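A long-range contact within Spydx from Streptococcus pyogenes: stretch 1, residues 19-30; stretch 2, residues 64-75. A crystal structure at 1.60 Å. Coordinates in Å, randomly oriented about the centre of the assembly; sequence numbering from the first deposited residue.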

# COMPACT_ATOMS: atom_id res chain seq x y z
N GLY A 19 13.09 4.84 24.13
CA GLY A 19 14.40 4.58 24.66
C GLY A 19 14.60 3.21 25.22
O GLY A 19 15.71 2.83 25.55
N SER A 20 13.48 2.50 25.40
CA SER A 20 13.47 1.11 25.86
C SER A 20 12.99 0.13 24.83
O SER A 20 13.02 -1.07 25.12
CB SER A 20 12.55 1.01 27.08
OG SER A 20 12.92 2.03 28.07
N LEU A 21 12.55 0.60 23.69
CA LEU A 21 12.02 -0.26 22.61
C LEU A 21 13.07 -0.56 21.53
O LEU A 21 13.81 0.30 21.09
CB LEU A 21 10.82 0.37 21.93
CG LEU A 21 9.55 0.40 22.76
CD1 LEU A 21 8.53 1.29 22.06
CD2 LEU A 21 9.09 -1.05 22.98
N GLY A 22 13.10 -1.82 21.08
CA GLY A 22 13.95 -2.21 19.96
C GLY A 22 13.21 -2.88 18.83
O GLY A 22 12.20 -3.60 19.06
N LEU A 23 13.72 -2.69 17.63
CA LEU A 23 13.26 -3.42 16.42
C LEU A 23 14.34 -4.44 16.10
O LEU A 23 15.43 -4.12 15.65
CB LEU A 23 13.08 -2.48 15.24
CG LEU A 23 12.54 -3.08 13.95
CD1 LEU A 23 11.18 -3.72 14.23
CD2 LEU A 23 12.40 -2.05 12.81
N TRP A 24 13.98 -5.70 16.25
CA TRP A 24 14.86 -6.86 16.15
C TRP A 24 14.53 -7.55 14.81
O TRP A 24 13.37 -7.86 14.57
CB TRP A 24 14.62 -7.81 17.33
CG TRP A 24 15.52 -9.01 17.31
CD1 TRP A 24 15.32 -10.19 16.63
CD2 TRP A 24 16.74 -9.14 18.02
NE1 TRP A 24 16.39 -11.03 16.87
CE2 TRP A 24 17.29 -10.40 17.70
CE3 TRP A 24 17.46 -8.29 18.89
CZ2 TRP A 24 18.51 -10.84 18.23
CZ3 TRP A 24 18.67 -8.72 19.41
CH2 TRP A 24 19.20 -9.99 19.08
N VAL A 25 15.50 -7.68 13.91
CA VAL A 25 15.24 -8.07 12.53
C VAL A 25 16.08 -9.27 12.06
O VAL A 25 17.21 -9.47 12.49
CB VAL A 25 15.44 -6.89 11.55
CG1 VAL A 25 14.48 -5.77 11.87
CG2 VAL A 25 16.87 -6.36 11.63
N TRP A 26 15.47 -10.06 11.19
CA TRP A 26 16.15 -11.15 10.53
C TRP A 26 15.60 -11.41 9.15
O TRP A 26 14.77 -10.64 8.64
CB TRP A 26 16.13 -12.37 11.42
CG TRP A 26 14.79 -13.02 11.77
CD1 TRP A 26 14.32 -14.18 11.25
CD2 TRP A 26 13.79 -12.61 12.76
NE1 TRP A 26 13.12 -14.52 11.81
CE2 TRP A 26 12.77 -13.60 12.75
CE3 TRP A 26 13.65 -11.54 13.64
CZ2 TRP A 26 11.65 -13.54 13.57
CZ3 TRP A 26 12.53 -11.49 14.45
CH2 TRP A 26 11.55 -12.47 14.40
N GLY A 27 16.06 -12.47 8.50
CA GLY A 27 15.72 -12.66 7.10
C GLY A 27 16.61 -11.80 6.22
O GLY A 27 17.80 -11.62 6.48
N ASP A 28 16.02 -11.26 5.17
CA ASP A 28 16.78 -10.64 4.07
C ASP A 28 17.10 -9.18 4.36
O ASP A 28 16.87 -8.30 3.55
CB ASP A 28 16.04 -10.80 2.74
CG ASP A 28 15.90 -12.25 2.34
OD1 ASP A 28 16.83 -13.05 2.63
OD2 ASP A 28 14.89 -12.67 1.77
N VAL A 29 17.64 -8.93 5.54
CA VAL A 29 18.11 -7.64 6.00
C VAL A 29 19.64 -7.61 5.88
O VAL A 29 20.28 -8.68 5.80
CB VAL A 29 17.62 -7.33 7.45
CG1 VAL A 29 16.12 -7.25 7.50
CG2 VAL A 29 18.08 -8.35 8.46
N ASP A 30 20.20 -6.41 5.81
CA ASP A 30 21.64 -6.24 5.67
C ASP A 30 22.39 -6.76 6.88
O ASP A 30 23.44 -7.41 6.75
CB ASP A 30 21.96 -4.78 5.38
CG ASP A 30 23.41 -4.56 5.07
OD1 ASP A 30 23.88 -5.24 4.15
OD2 ASP A 30 24.11 -3.79 5.69
N ARG A 64 16.30 -10.29 -1.90
CA ARG A 64 15.33 -9.59 -1.07
C ARG A 64 13.93 -10.14 -1.24
O ARG A 64 13.18 -9.70 -2.10
CB ARG A 64 15.39 -8.10 -1.39
CG ARG A 64 16.59 -7.43 -0.88
CD ARG A 64 16.70 -5.94 -1.21
NE ARG A 64 16.63 -5.66 -2.65
CZ ARG A 64 17.66 -5.84 -3.48
NH1 ARG A 64 18.81 -6.33 -3.05
NH2 ARG A 64 17.50 -5.57 -4.78
N GLN A 65 13.58 -11.14 -0.45
CA GLN A 65 12.30 -11.84 -0.55
C GLN A 65 11.45 -11.74 0.70
O GLN A 65 10.22 -11.70 0.61
CB GLN A 65 12.50 -13.31 -0.86
CG GLN A 65 13.18 -13.54 -2.22
CD GLN A 65 13.50 -15.00 -2.44
OE1 GLN A 65 14.37 -15.58 -1.74
NE2 GLN A 65 12.79 -15.61 -3.38
N GLN A 66 12.07 -11.81 1.88
CA GLN A 66 11.30 -11.83 3.12
C GLN A 66 12.11 -11.21 4.25
O GLN A 66 13.30 -11.49 4.39
CB GLN A 66 10.96 -13.27 3.52
CG GLN A 66 10.20 -14.09 2.47
CD GLN A 66 9.68 -15.42 2.98
OE1 GLN A 66 8.89 -15.46 3.94
NE2 GLN A 66 10.07 -16.50 2.30
N VAL A 67 11.43 -10.42 5.08
CA VAL A 67 12.00 -9.81 6.25
C VAL A 67 11.17 -10.22 7.43
O VAL A 67 9.95 -10.19 7.39
CB VAL A 67 11.94 -8.29 6.11
CG1 VAL A 67 12.26 -7.57 7.38
CG2 VAL A 67 12.92 -7.86 4.96
N SER A 68 11.84 -10.59 8.50
CA SER A 68 11.17 -10.89 9.71
C SER A 68 11.60 -9.89 10.77
O SER A 68 12.69 -9.33 10.75
CB SER A 68 11.47 -12.32 10.17
OG SER A 68 10.98 -13.27 9.20
N TYR A 69 10.74 -9.71 11.75
CA TYR A 69 10.98 -8.71 12.77
C TYR A 69 10.12 -8.97 14.01
O TYR A 69 9.10 -9.70 14.01
CB TYR A 69 10.71 -7.27 12.26
CG TYR A 69 9.24 -6.98 12.18
CD1 TYR A 69 8.56 -6.35 13.24
CD2 TYR A 69 8.52 -7.38 11.06
CE1 TYR A 69 7.18 -6.18 13.14
CE2 TYR A 69 7.12 -7.14 10.97
CZ TYR A 69 6.50 -6.56 12.01
OH TYR A 69 5.12 -6.38 11.94
N LEU A 70 10.54 -8.31 15.08
CA LEU A 70 9.73 -8.20 16.27
C LEU A 70 10.12 -6.90 16.96
O LEU A 70 11.16 -6.35 16.67
CB LEU A 70 9.91 -9.40 17.20
CG LEU A 70 11.31 -9.61 17.76
CD1 LEU A 70 11.46 -8.77 19.03
CD2 LEU A 70 11.62 -11.07 18.08
N ILE A 71 9.27 -6.48 17.89
CA ILE A 71 9.55 -5.32 18.75
C ILE A 71 9.80 -5.88 20.12
O ILE A 71 8.96 -6.62 20.68
CB ILE A 71 8.37 -4.27 18.77
CG1 ILE A 71 8.19 -3.68 17.38
CG2 ILE A 71 8.64 -3.14 19.79
CD1 ILE A 71 7.05 -2.73 17.26
N ASN A 72 10.94 -5.53 20.70
CA ASN A 72 11.31 -5.98 22.04
C ASN A 72 11.50 -4.79 22.95
O ASN A 72 11.31 -3.66 22.52
CB ASN A 72 12.55 -6.90 22.04
CG ASN A 72 13.89 -6.20 21.66
OD1 ASN A 72 13.98 -5.00 21.69
ND2 ASN A 72 14.98 -6.99 21.46
N ASN A 73 11.80 -5.09 24.20
CA ASN A 73 12.24 -4.06 25.12
C ASN A 73 13.51 -4.47 25.81
O ASN A 73 14.05 -5.56 25.61
CB ASN A 73 11.13 -3.67 26.09
CG ASN A 73 10.75 -4.82 27.02
OD1 ASN A 73 11.51 -5.78 27.19
ND2 ASN A 73 9.58 -4.68 27.65
N LYS A 74 14.08 -3.57 26.59
CA LYS A 74 15.40 -3.81 27.14
C LYS A 74 15.38 -4.88 28.25
O LYS A 74 16.41 -5.49 28.51
CB LYS A 74 16.08 -2.49 27.54
CG LYS A 74 15.38 -1.77 28.62
CD LYS A 74 16.12 -0.45 29.03
CE LYS A 74 15.16 0.43 29.82
NZ LYS A 74 14.94 -0.03 31.22
N ALA A 75 14.21 -5.16 28.83
CA ALA A 75 14.02 -6.32 29.71
C ALA A 75 14.01 -7.65 28.97
O ALA A 75 14.01 -8.72 29.62
CB ALA A 75 12.75 -6.18 30.50
O HOH W 1 15.51 -2.70 23.38

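The contact is an antiparallel strand pair, 21-27 against 66-73, and its first rule is that alternate residue pairs pay for their backbone polarity across the contact. Three two-bond rings carry it. G22 N donates to N72 O at 2.9 Å and N72 N returns to G22 O at 2.8 Å; W24 N to L70 O and L70 N to W24 O are both 2.9 Å; W26 N to S68 O and S68 N to W26 O are again 2.9 Å. Most of these bonds are nearly straight. Between the rings, the non-hydrogen-bonded pairs turn CA atoms toward the same acceptors: Y69 CA lies 3.1 Å from W24 O, and I71 CA 3.2 Å from G22 O, so a carbonyl already holding an amide also receives a CA-H contact.

The ladder ends differently at its two extremities. Beyond N73 it frays: K74 N reaches S20 O at 3.1 Å, but the angle of 123° makes the bond weak. A water helps here, donating to N72 OD1 at 3.2 Å and, weakly, to S20 O at 3.4 Å. The other end is closed by a side chain. D28 N donates to Q66 O at 2.8 Å, while D28 OD2 accepts from both Q65 N and Q66 N, each at 3.0 Å. One carboxylate oxygen thus satisfies two consecutive amides where the strand pairing runs out.

Glycine appears twice in the strand, and the geometry at the two sites differs. At G22 an ideal CB would sit 2.5 Å from N72 OD1, so the bare position leaves space for the asparagine side chain, whose ND2 is satisfied elsewhere in the structure. At G27 the backbone angles of 80/-142 would jam a CB against the preceding carbonyl, and it would also lie 2.8 Å from Q66 O.

The side chains then sort by face. L21, L23 and V25 share one with Y69, I71 and N73, and apolar contacts run along it: L21 CD2 to I71 CG2 and L23 CD1 to Y69 CD1, both 3.8 Å. On the face of W24 and W26, the p rotamer of W26 lays its indole across the neighbouring strand. S68 CB sits over that ring, 3.2 Å from the centroid of the five-membered part and 16° off its normal, a CH-pi contact over the ring face. Farther along the indole, W26 CZ3 meets L70 CD2 at 3.8 Å. L70 also packs against the other tryptophan, W24 CB to L70 CD1 at 3.7 Å.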